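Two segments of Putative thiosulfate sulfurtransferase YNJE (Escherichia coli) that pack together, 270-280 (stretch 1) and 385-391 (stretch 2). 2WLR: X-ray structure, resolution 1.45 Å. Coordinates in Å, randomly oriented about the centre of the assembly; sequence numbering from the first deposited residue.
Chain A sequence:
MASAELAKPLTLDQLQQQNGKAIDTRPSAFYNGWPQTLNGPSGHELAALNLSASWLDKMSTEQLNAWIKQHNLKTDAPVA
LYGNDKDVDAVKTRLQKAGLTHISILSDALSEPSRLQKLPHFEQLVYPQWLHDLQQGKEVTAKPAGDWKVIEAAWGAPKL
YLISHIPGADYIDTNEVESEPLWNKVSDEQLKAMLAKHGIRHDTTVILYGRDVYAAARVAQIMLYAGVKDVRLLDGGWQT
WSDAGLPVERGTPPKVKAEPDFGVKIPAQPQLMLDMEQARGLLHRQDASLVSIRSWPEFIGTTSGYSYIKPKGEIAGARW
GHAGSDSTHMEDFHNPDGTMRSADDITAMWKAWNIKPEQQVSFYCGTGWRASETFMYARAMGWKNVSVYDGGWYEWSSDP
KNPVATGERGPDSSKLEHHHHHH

Stretch 1, residues 270-280: PQLMLDMEQAR
Stretch 2 385-391: NVSVYDG

A short parallel β-ladder, extended by a helix that lays an alanine on a tyrosine ring, joins two stretches of one chain and buries 478 Å² between them. Stretch 1 runs as a 3-10 segment (270-272), a two-residue strand (Met-273, phi/psi -126/135; Leu-274, -111/148), then Asp-275 and a helix from Met-276. Stretch 2 is extended through Tyr-389 (-85/101) and turns at Asp-390 (-58/-51). Met-273 pairs with Val-388 (CA-CA 5.0 Å) and Leu-274 with Tyr-389 (CA-CA 4.6 Å). Val-388 is bonded on both sides of Met-273: its N donates to Leu-272 O (3.0 Å), and its O accepts from Leu-274 N (2.8 Å, 168°). A weak bond, Asp-390 N to Leu-274 O (3.4 Å), ends the ladder.

Met-273 and Val-388 share one sheet face. Met-273, a selenomethionine (chi1 t, chi2 p, chi3 94°), folds its long, flexible side chain back so that SE lies 3.8 Å from Val-388 CB and 3.7 Å from Asp-390 CB. Leu-274 (m, t) and Tyr-389 (chi1 t, chi2 42°) occupy the other face, CB to CB 4.4 Å. Small Ser-387 (p) points toward stretch 1, its CB 3.3 Å from Leu-272 O; its OG, 3.4 Å from Leu-274 CG, is hydrogen-bonded elsewhere in the structure.

Tyr-389 has the largest covered area, 94 Å². Ala-279 CB sits over one ring face, 3.7 Å from the Tyr-389 ring centroid and 18° off the normal, a CH-pi contact whose short methyl lets the helix approach closely. Leu-274 O lies at the ring edge, 3.5 Å from Tyr-389 CD1, while Met-276 CG is 3.5 Å from Tyr-389 OH. Asp-275 (p) caps this helix: its OD1 accepts from Gln-278 N (2.9 Å), and its N donates to Gln-278 OE1 (2.9 Å).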

# COMPACT_ATOMS: atom_id res chain seq x y z
N PRO A 270 -0.69 20.98 -4.08
CA PRO A 270 -0.01 21.36 -2.84
C PRO A 270 -0.72 20.80 -1.59
O PRO A 270 -0.06 20.58 -0.59
CB PRO A 270 -0.04 22.90 -2.88
CG PRO A 270 -1.20 23.22 -3.80
CD PRO A 270 -1.25 22.14 -4.81
N GLN A 271 -2.02 20.54 -1.66
CA GLN A 271 -2.79 20.04 -0.52
C GLN A 271 -2.36 18.61 -0.07
O GLN A 271 -2.75 18.13 0.98
CB GLN A 271 -4.32 20.11 -0.83
CG GLN A 271 -4.89 19.04 -1.73
CD GLN A 271 -4.44 19.10 -3.18
OE1 GLN A 271 -3.86 20.11 -3.63
NE2 GLN A 271 -4.74 18.06 -3.93
N LEU A 272 -1.55 17.93 -0.88
CA LEU A 272 -1.10 16.57 -0.55
C LEU A 272 0.02 16.56 0.48
O LEU A 272 0.35 15.50 1.01
CB LEU A 272 -0.65 15.80 -1.79
CG LEU A 272 -1.72 15.65 -2.88
CD1 LEU A 272 -1.21 14.87 -4.05
CD2 LEU A 272 -3.00 15.06 -2.30
N MSE A 273 0.60 17.72 0.77
CA MSE A 273 1.63 17.85 1.79
C MSE A 273 1.23 18.91 2.79
O MSE A 273 0.74 19.98 2.41
CB MSE A 273 2.99 18.22 1.20
CG MSE A 273 4.15 17.85 2.13
SE MSE A 273 4.51 15.92 2.20
CE MSE A 273 5.83 15.78 0.90
N LEU A 274 1.40 18.61 4.06
CA LEU A 274 1.16 19.58 5.11
C LEU A 274 2.44 20.00 5.77
O LEU A 274 3.39 19.21 5.91
CB LEU A 274 0.22 19.05 6.18
CG LEU A 274 -1.15 18.58 5.77
CD1 LEU A 274 -1.98 18.38 7.05
CD2 LEU A 274 -1.89 19.55 4.85
N ASP A 275 2.45 21.26 6.20
CA ASP A 275 3.50 21.76 7.06
C ASP A 275 3.09 21.63 8.53
O ASP A 275 2.00 21.17 8.85
CB ASP A 275 3.87 23.21 6.67
CG ASP A 275 2.81 24.25 7.03
OD1 ASP A 275 1.89 24.02 7.86
OD2 ASP A 275 2.94 25.37 6.47
N MSE A 276 3.98 22.06 9.43
CA MSE A 276 3.74 21.83 10.86
C MSE A 276 2.49 22.49 11.39
O MSE A 276 1.76 21.88 12.18
CB MSE A 276 4.93 22.28 11.67
CG MSE A 276 4.79 21.99 13.15
SE MSE A 276 6.51 22.06 14.05
CE MSE A 276 6.91 23.91 13.62
N GLU A 277 2.24 23.72 10.99
CA GLU A 277 1.06 24.44 11.49
C GLU A 277 -0.26 23.88 10.96
O GLU A 277 -1.26 23.78 11.68
CB GLU A 277 1.21 25.93 11.23
CG GLU A 277 2.36 26.55 12.03
CD GLU A 277 2.33 26.20 13.52
OE1 GLU A 277 1.26 26.34 14.17
OE2 GLU A 277 3.37 25.74 14.04
N GLN A 278 -0.25 23.43 9.71
CA GLN A 278 -1.41 22.76 9.14
C GLN A 278 -1.67 21.43 9.86
O GLN A 278 -2.82 21.10 10.19
CB GLN A 278 -1.21 22.49 7.65
CG GLN A 278 -1.21 23.74 6.79
CD GLN A 278 -0.77 23.42 5.38
OE1 GLN A 278 0.26 22.81 5.15
NE2 GLN A 278 -1.58 23.82 4.43
N ALA A 279 -0.61 20.68 10.14
CA ALA A 279 -0.75 19.42 10.86
C ALA A 279 -1.32 19.65 12.26
O ALA A 279 -2.23 18.94 12.69
CB ALA A 279 0.59 18.71 10.94
N ARG A 280 -0.76 20.64 12.95
CA ARG A 280 -1.22 21.03 14.29
C ARG A 280 -2.71 21.30 14.27
O ARG A 280 -3.44 20.95 15.20
CB ARG A 280 -0.47 22.28 14.77
CG ARG A 280 -0.76 22.63 16.22
CD ARG A 280 -0.22 24.01 16.59
NE ARG A 280 1.17 24.24 16.19
CZ ARG A 280 2.23 23.80 16.85
NH1 ARG A 280 2.10 23.08 17.97
NH2 ARG A 280 3.45 24.05 16.38
N ASN A 385 -9.44 12.83 1.15
CA ASN A 385 -8.77 13.93 1.81
C ASN A 385 -7.61 13.44 2.61
O ASN A 385 -7.62 13.49 3.85
CB ASN A 385 -9.73 14.69 2.73
CG ASN A 385 -9.28 16.10 2.99
OD1 ASN A 385 -8.22 16.51 2.51
ND2 ASN A 385 -10.09 16.87 3.73
N VAL A 386 -6.59 13.00 1.92
CA VAL A 386 -5.39 12.49 2.58
C VAL A 386 -4.16 13.31 2.20
O VAL A 386 -4.10 13.92 1.14
CB VAL A 386 -5.17 10.98 2.34
CG1 VAL A 386 -6.20 10.12 3.12
CG2 VAL A 386 -5.13 10.61 0.85
N SER A 387 -3.18 13.30 3.08
CA SER A 387 -1.92 14.01 2.87
C SER A 387 -0.82 13.41 3.72
O SER A 387 -1.07 12.48 4.53
CB SER A 387 -2.03 15.48 3.23
OG SER A 387 -2.38 15.64 4.61
N VAL A 388 0.38 13.93 3.55
CA VAL A 388 1.51 13.58 4.40
C VAL A 388 1.98 14.85 5.08
O VAL A 388 2.13 15.89 4.43
CB VAL A 388 2.66 12.94 3.63
CG1 VAL A 388 3.91 12.83 4.48
CG2 VAL A 388 2.22 11.56 3.08
N TYR A 389 2.13 14.81 6.41
CA TYR A 389 2.82 15.85 7.16
C TYR A 389 4.31 15.52 7.12
O TYR A 389 4.81 14.64 7.82
CB TYR A 389 2.25 15.95 8.60
CG TYR A 389 3.18 16.70 9.55
CD1 TYR A 389 3.82 17.84 9.14
CD2 TYR A 389 3.40 16.27 10.89
CE1 TYR A 389 4.70 18.52 9.97
CE2 TYR A 389 4.26 16.96 11.73
CZ TYR A 389 4.89 18.09 11.27
OH TYR A 389 5.78 18.81 12.06
N ASP A 390 5.02 16.21 6.25
CA ASP A 390 6.40 15.88 5.92
C ASP A 390 7.32 15.89 7.15
O ASP A 390 8.04 14.90 7.43
CB ASP A 390 6.92 16.89 4.86
CG ASP A 390 8.13 16.40 4.07
OD1 ASP A 390 8.70 15.31 4.33
OD2 ASP A 390 8.57 17.16 3.18
N GLY A 391 7.26 16.98 7.92
CA GLY A 391 8.19 17.15 9.03
C GLY A 391 8.18 16.02 10.06
O GLY A 391 9.22 15.61 10.58